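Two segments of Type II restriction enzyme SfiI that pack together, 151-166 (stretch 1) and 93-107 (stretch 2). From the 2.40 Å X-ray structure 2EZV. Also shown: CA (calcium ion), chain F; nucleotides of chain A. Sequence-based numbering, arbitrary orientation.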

# COMPACT_ATOMS: atom_id res chain seq x y z
N VAL D 151 -3.63 -28.02 4.41
CA VAL D 151 -4.15 -26.78 4.94
C VAL D 151 -3.41 -26.27 6.17
O VAL D 151 -2.82 -27.04 6.93
CB VAL D 151 -5.65 -26.94 5.28
CG1 VAL D 151 -6.42 -27.20 4.01
CG2 VAL D 151 -5.85 -28.09 6.26
N LEU D 152 -3.44 -24.96 6.34
CA LEU D 152 -2.80 -24.27 7.45
C LEU D 152 -3.86 -23.34 8.05
O LEU D 152 -4.33 -22.43 7.39
CB LEU D 152 -1.63 -23.44 6.95
CG LEU D 152 -0.94 -22.52 7.96
CD1 LEU D 152 -0.26 -23.37 9.03
CD2 LEU D 152 0.07 -21.65 7.25
N PRO D 153 -4.24 -23.57 9.31
CA PRO D 153 -5.26 -22.72 9.93
C PRO D 153 -4.82 -21.29 10.26
O PRO D 153 -3.77 -21.09 10.88
CB PRO D 153 -5.64 -23.51 11.18
CG PRO D 153 -4.32 -24.14 11.57
CD PRO D 153 -3.77 -24.61 10.24
N ALA D 154 -5.62 -20.32 9.84
CA ALA D 154 -5.32 -18.92 10.13
C ALA D 154 -6.21 -18.53 11.31
O ALA D 154 -7.43 -18.43 11.18
CB ALA D 154 -5.64 -18.04 8.92
N VAL D 155 -5.58 -18.32 12.46
CA VAL D 155 -6.30 -17.98 13.67
C VAL D 155 -7.20 -16.76 13.57
O VAL D 155 -6.83 -15.74 12.98
CB VAL D 155 -5.36 -17.71 14.84
CG1 VAL D 155 -5.99 -18.25 16.13
CG2 VAL D 155 -4.00 -18.31 14.56
N THR D 156 -8.36 -16.88 14.19
CA THR D 156 -9.35 -15.83 14.24
C THR D 156 -9.13 -15.01 15.50
O THR D 156 -9.00 -15.56 16.58
CB THR D 156 -10.78 -16.45 14.26
OG1 THR D 156 -11.35 -16.38 12.95
CG2 THR D 156 -11.69 -15.76 15.26
N THR D 157 -9.07 -13.69 15.35
CA THR D 157 -8.89 -12.81 16.50
C THR D 157 -10.01 -11.77 16.45
O THR D 157 -10.09 -10.98 15.51
CB THR D 157 -7.52 -12.11 16.48
OG1 THR D 157 -6.49 -13.09 16.65
CG2 THR D 157 -7.41 -11.08 17.62
N SER D 158 -10.85 -11.77 17.48
CA SER D 158 -12.00 -10.88 17.55
C SER D 158 -11.79 -9.60 18.33
O SER D 158 -11.40 -9.62 19.50
CB SER D 158 -13.19 -11.63 18.12
OG SER D 158 -13.45 -12.79 17.35
N ILE D 159 -12.10 -8.48 17.68
CA ILE D 159 -11.95 -7.17 18.29
C ILE D 159 -13.14 -6.23 18.08
O ILE D 159 -13.76 -6.22 17.02
CB ILE D 159 -10.67 -6.51 17.76
CG1 ILE D 159 -9.49 -7.42 18.12
CG2 ILE D 159 -10.49 -5.10 18.36
CD1 ILE D 159 -8.22 -7.08 17.41
N PHE D 160 -13.45 -5.44 19.10
CA PHE D 160 -14.56 -4.50 19.03
C PHE D 160 -14.17 -3.08 19.41
O PHE D 160 -13.60 -2.84 20.47
CB PHE D 160 -15.70 -4.96 19.94
CG PHE D 160 -16.40 -6.19 19.44
CD1 PHE D 160 -15.83 -7.45 19.62
CD2 PHE D 160 -17.62 -6.09 18.79
CE1 PHE D 160 -16.46 -8.59 19.14
CE2 PHE D 160 -18.26 -7.22 18.30
CZ PHE D 160 -17.69 -8.47 18.48
N VAL D 161 -14.48 -2.15 18.51
CA VAL D 161 -14.18 -0.74 18.74
C VAL D 161 -15.55 -0.13 19.03
O VAL D 161 -16.43 -0.13 18.17
CB VAL D 161 -13.56 -0.10 17.50
CG1 VAL D 161 -13.00 1.24 17.82
CG2 VAL D 161 -12.46 -0.99 16.97
N HIS D 162 -15.72 0.37 20.25
CA HIS D 162 -16.99 0.93 20.71
C HIS D 162 -16.94 2.45 20.88
O HIS D 162 -16.32 2.98 21.81
CB HIS D 162 -17.35 0.24 22.03
CG HIS D 162 -18.63 0.69 22.64
ND1 HIS D 162 -18.79 1.93 23.22
CD2 HIS D 162 -19.81 0.04 22.81
CE1 HIS D 162 -20.01 2.03 23.72
NE2 HIS D 162 -20.65 0.89 23.48
N PHE D 163 -17.59 3.15 19.96
CA PHE D 163 -17.62 4.61 20.01
C PHE D 163 -18.73 5.12 20.94
O PHE D 163 -19.90 5.12 20.58
CB PHE D 163 -17.80 5.17 18.59
CG PHE D 163 -16.69 4.79 17.65
CD1 PHE D 163 -16.55 3.47 17.21
CD2 PHE D 163 -15.77 5.74 17.22
CE1 PHE D 163 -15.50 3.12 16.36
CE2 PHE D 163 -14.72 5.39 16.37
CZ PHE D 163 -14.59 4.07 15.94
N TYR D 164 -18.33 5.53 22.13
CA TYR D 164 -19.24 6.06 23.14
C TYR D 164 -19.44 7.55 22.87
O TYR D 164 -18.49 8.34 22.98
CB TYR D 164 -18.63 5.86 24.53
CG TYR D 164 -19.33 6.59 25.63
CD1 TYR D 164 -18.64 7.49 26.44
CD2 TYR D 164 -20.70 6.39 25.87
CE1 TYR D 164 -19.29 8.17 27.47
CE2 TYR D 164 -21.35 7.07 26.89
CZ TYR D 164 -20.64 7.96 27.69
OH TYR D 164 -21.28 8.63 28.71
N TYR D 165 -20.66 7.93 22.53
CA TYR D 165 -20.92 9.34 22.21
C TYR D 165 -22.24 9.84 22.78
O TYR D 165 -23.00 9.10 23.41
CB TYR D 165 -20.94 9.53 20.69
CG TYR D 165 -22.23 9.06 20.08
CD1 TYR D 165 -23.25 9.96 19.78
CD2 TYR D 165 -22.50 7.69 19.91
CE1 TYR D 165 -24.49 9.53 19.33
CE2 TYR D 165 -23.74 7.25 19.47
CZ TYR D 165 -24.73 8.17 19.18
OH TYR D 165 -25.97 7.75 18.77
N ARG D 166 -22.52 11.11 22.51
CA ARG D 166 -23.75 11.76 22.92
C ARG D 166 -24.32 12.53 21.72
O ARG D 166 -23.57 13.14 20.97
CB ARG D 166 -23.49 12.75 24.06
CG ARG D 166 -24.72 13.52 24.49
CD ARG D 166 -24.35 14.59 25.50
NE ARG D 166 -25.50 15.37 25.95
CZ ARG D 166 -26.45 14.91 26.76
NH1 ARG D 166 -26.40 13.66 27.21
NH2 ARG D 166 -27.45 15.72 27.13
CA CA F . -20.91 -3.45 13.46
P DG A 14 -24.53 0.23 16.20
OP1 DG A 14 -23.43 1.12 15.73
OP2 DG A 14 -24.21 -1.12 16.74
O5' DG A 14 -25.34 1.01 17.31
C5' DG A 14 -26.60 0.53 17.71
C4' DG A 14 -27.55 1.68 17.95
O4' DG A 14 -28.88 1.18 17.70
C3' DG A 14 -27.56 2.18 19.39
O3' DG A 14 -28.03 3.53 19.42
C2' DG A 14 -28.56 1.25 20.04
C1' DG A 14 -29.57 1.03 18.92
N9 DG A 14 -30.19 -0.29 18.91
C8 DG A 14 -29.58 -1.51 18.72
N7 DG A 14 -30.41 -2.51 18.79
C5 DG A 14 -31.64 -1.91 19.05
C6 DG A 14 -32.92 -2.49 19.24
O6 DG A 14 -33.23 -3.68 19.22
N1 DG A 14 -33.88 -1.51 19.47
C2 DG A 14 -33.65 -0.16 19.51
N2 DG A 14 -34.71 0.63 19.74
N3 DG A 14 -32.46 0.39 19.34
C4 DG A 14 -31.51 -0.54 19.12
P DG A 15 -27.74 4.46 20.68
OP1 DG A 15 -26.79 5.51 20.22
OP2 DG A 15 -27.38 3.62 21.85
O5' DG A 15 -29.14 5.16 20.97
C5' DG A 15 -29.85 5.83 19.92
C4' DG A 15 -31.28 6.11 20.32
O4' DG A 15 -32.00 4.85 20.46
C3' DG A 15 -31.40 6.79 21.68
O3' DG A 15 -32.60 7.59 21.72
C2' DG A 15 -31.48 5.62 22.63
C1' DG A 15 -32.30 4.61 21.84
N9 DG A 15 -32.03 3.21 22.13
C8 DG A 15 -30.80 2.59 22.15
N7 DG A 15 -30.87 1.32 22.44
C5 DG A 15 -32.22 1.08 22.63
C6 DG A 15 -32.91 -0.12 22.96
O6 DG A 15 -32.44 -1.25 23.16
N1 DG A 15 -34.28 0.08 23.06
C2 DG A 15 -34.92 1.27 22.86
N2 DG A 15 -36.25 1.25 23.00
N3 DG A 15 -34.29 2.41 22.54
C4 DG A 15 -32.96 2.24 22.44
P DC A 16 -32.64 8.93 22.62
OP1 DC A 16 -33.59 9.87 21.96
OP2 DC A 16 -31.26 9.36 22.92
O5' DC A 16 -33.30 8.44 23.98
C5' DC A 16 -33.29 7.07 24.30
C4' DC A 16 -34.68 6.61 24.65
O4' DC A 16 -34.70 5.17 24.55
C3' DC A 16 -35.07 6.93 26.08
O3' DC A 16 -36.48 7.11 26.20
C2' DC A 16 -34.56 5.72 26.85
C1' DC A 16 -34.71 4.58 25.85
N1 DC A 16 -33.59 3.63 25.90
C2 DC A 16 -33.86 2.27 25.99
O2 DC A 16 -35.04 1.89 26.03
N3 DC A 16 -32.83 1.39 26.04
C4 DC A 16 -31.57 1.84 26.00
N4 DC A 16 -30.58 0.94 26.05
C5 DC A 16 -31.27 3.23 25.91
C6 DC A 16 -32.30 4.08 25.86
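Stretch 2 93-107: LPQVLLVDAKASTEK

Neighbouring parallel strands are joined by a simple rule: alternate residues of one strand give both N and O to the other, and SfiI illustrates it well. Residues 93-104 form an extended strand beside strand 151-166, running the same way; the axes cross at -42° and approach to 4.0 Å, the angle reflecting the twist of the pair. At the start, Pro94 lies against Leu152 (CG to CG, 4.1 Å) and Ala154 (CB to CB, 4.0 Å). Val155 opens the ladder, its N making a weak bond to Pro94 O (3.0 Å) while its O accepts Val96 N (2.6 Å). Thr157 N then reaches Val96 O (3.2 Å), and its OG1 accepts Gln95 NE2 (2.8 Å). Ile159 N bonds to Leu98 O (2.7 Å), and Ile159 CD1 meets Leu97 CD1 at 3.5 Å. Phe160, paired with Asp100, turns to the other face, bringing its CE2 to 3.6 Å from Asp100 CB. Val161 brackets Ala101 through Asp100 O (2.9 Å from Val161 N) and Lys102 N (2.9 Å from Val161 O); Phe163 likewise brackets Ala103, its N 2.7 Å from Lys102 O. Beyond the strand, stretch 2 continues as loop: Lys107 CB sits over the Tyr164 ring, 3.3 Å from its centroid, and Thr105 CG2 covers a face of Tyr165, whose N closes the ladder on Ser104 O (2.8 Å).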

# COMPACT_ATOMS: atom_id res chain seq x y z
N LEU D 93 2.56 -16.19 12.72
CA LEU D 93 1.22 -16.73 12.71
C LEU D 93 0.22 -16.22 11.69
O LEU D 93 -0.01 -15.01 11.56
CB LEU D 93 0.61 -16.56 14.10
CG LEU D 93 1.47 -17.09 15.25
CD1 LEU D 93 0.75 -16.85 16.57
CD2 LEU D 93 1.74 -18.58 15.03
N PRO D 94 -0.37 -17.15 10.93
CA PRO D 94 -1.37 -16.77 9.93
C PRO D 94 -2.59 -16.33 10.77
O PRO D 94 -2.95 -16.99 11.76
CB PRO D 94 -1.61 -18.08 9.17
CG PRO D 94 -1.35 -19.13 10.24
CD PRO D 94 -0.11 -18.60 10.92
N GLN D 95 -3.21 -15.21 10.42
CA GLN D 95 -4.32 -14.71 11.21
C GLN D 95 -5.43 -14.03 10.42
O GLN D 95 -5.18 -13.38 9.41
CB GLN D 95 -3.76 -13.73 12.25
CG GLN D 95 -4.78 -12.93 13.06
CD GLN D 95 -4.11 -11.90 13.97
OE1 GLN D 95 -3.41 -10.99 13.51
NE2 GLN D 95 -4.32 -12.04 15.28
N VAL D 96 -6.66 -14.20 10.90
CA VAL D 96 -7.82 -13.55 10.30
C VAL D 96 -8.23 -12.47 11.30
O VAL D 96 -8.87 -12.77 12.31
CB VAL D 96 -9.00 -14.52 10.10
CG1 VAL D 96 -10.19 -13.78 9.53
CG2 VAL D 96 -8.61 -15.66 9.17
N LEU D 97 -7.85 -11.23 11.05
CA LEU D 97 -8.22 -10.15 11.98
C LEU D 97 -9.67 -9.76 11.74
O LEU D 97 -10.05 -9.43 10.62
CB LEU D 97 -7.33 -8.91 11.79
CG LEU D 97 -7.74 -7.69 12.63
CD1 LEU D 97 -7.87 -8.09 14.10
CD2 LEU D 97 -6.71 -6.58 12.50
N LEU D 98 -10.46 -9.81 12.81
CA LEU D 98 -11.88 -9.46 12.75
C LEU D 98 -12.18 -8.36 13.76
O LEU D 98 -11.95 -8.54 14.95
CB LEU D 98 -12.75 -10.68 13.10
CG LEU D 98 -13.17 -11.72 12.07
CD1 LEU D 98 -12.18 -11.80 10.94
CD2 LEU D 98 -13.33 -13.07 12.76
N VAL D 99 -12.65 -7.22 13.29
CA VAL D 99 -12.99 -6.18 14.23
C VAL D 99 -14.33 -5.59 13.85
O VAL D 99 -14.66 -5.44 12.67
CB VAL D 99 -11.88 -5.08 14.36
CG1 VAL D 99 -10.71 -5.41 13.49
CG2 VAL D 99 -12.45 -3.71 14.06
N ASP D 100 -15.12 -5.27 14.86
CA ASP D 100 -16.43 -4.74 14.62
C ASP D 100 -16.61 -3.40 15.30
O ASP D 100 -16.26 -3.25 16.47
CB ASP D 100 -17.47 -5.73 15.13
CG ASP D 100 -18.80 -5.56 14.47
OD1 ASP D 100 -19.71 -5.00 15.11
OD2 ASP D 100 -18.91 -5.98 13.28
N ALA D 101 -17.15 -2.45 14.55
CA ALA D 101 -17.37 -1.10 15.07
C ALA D 101 -18.80 -0.94 15.60
O ALA D 101 -19.76 -1.43 14.99
CB ALA D 101 -17.09 -0.08 13.97
N LYS D 102 -18.93 -0.26 16.73
CA LYS D 102 -20.23 -0.01 17.37
C LYS D 102 -20.30 1.45 17.76
O LYS D 102 -19.28 2.07 18.09
CB LYS D 102 -20.38 -0.84 18.66
CG LYS D 102 -20.20 -2.34 18.53
CD LYS D 102 -21.33 -2.98 17.75
CE LYS D 102 -21.21 -4.50 17.80
NZ LYS D 102 -22.29 -5.18 17.03
N ALA D 103 -21.51 2.00 17.74
CA ALA D 103 -21.72 3.38 18.13
C ALA D 103 -22.77 3.28 19.22
O ALA D 103 -23.79 2.61 19.04
CB ALA D 103 -22.24 4.19 16.98
N SER D 104 -22.53 3.92 20.35
CA SER D 104 -23.48 3.85 21.45
C SER D 104 -23.42 5.05 22.35
O SER D 104 -22.40 5.74 22.42
CB SER D 104 -23.24 2.58 22.27
OG SER D 104 -23.95 2.61 23.50
N THR D 105 -24.53 5.29 23.03
CA THR D 105 -24.66 6.39 23.98
C THR D 105 -24.37 5.86 25.38
O THR D 105 -24.42 6.60 26.35
CB THR D 105 -26.08 6.97 23.95
OG1 THR D 105 -27.03 5.92 24.16
CG2 THR D 105 -26.35 7.66 22.62
N GLU D 106 -24.09 4.56 25.47
CA GLU D 106 -23.77 3.92 26.74
C GLU D 106 -22.27 3.59 26.79
O GLU D 106 -21.71 3.08 25.81
CB GLU D 106 -24.60 2.64 26.93
CG GLU D 106 -26.10 2.87 26.96
CD GLU D 106 -26.89 1.60 27.25
OE1 GLU D 106 -26.72 1.02 28.36
OE2 GLU D 106 -27.69 1.17 26.39
N LYS D 107 -21.63 3.88 27.92
CA LYS D 107 -20.19 3.65 28.11
C LYS D 107 -19.86 2.34 28.82
O LYS D 107 -18.80 2.20 29.43
CB LYS D 107 -19.58 4.82 28.88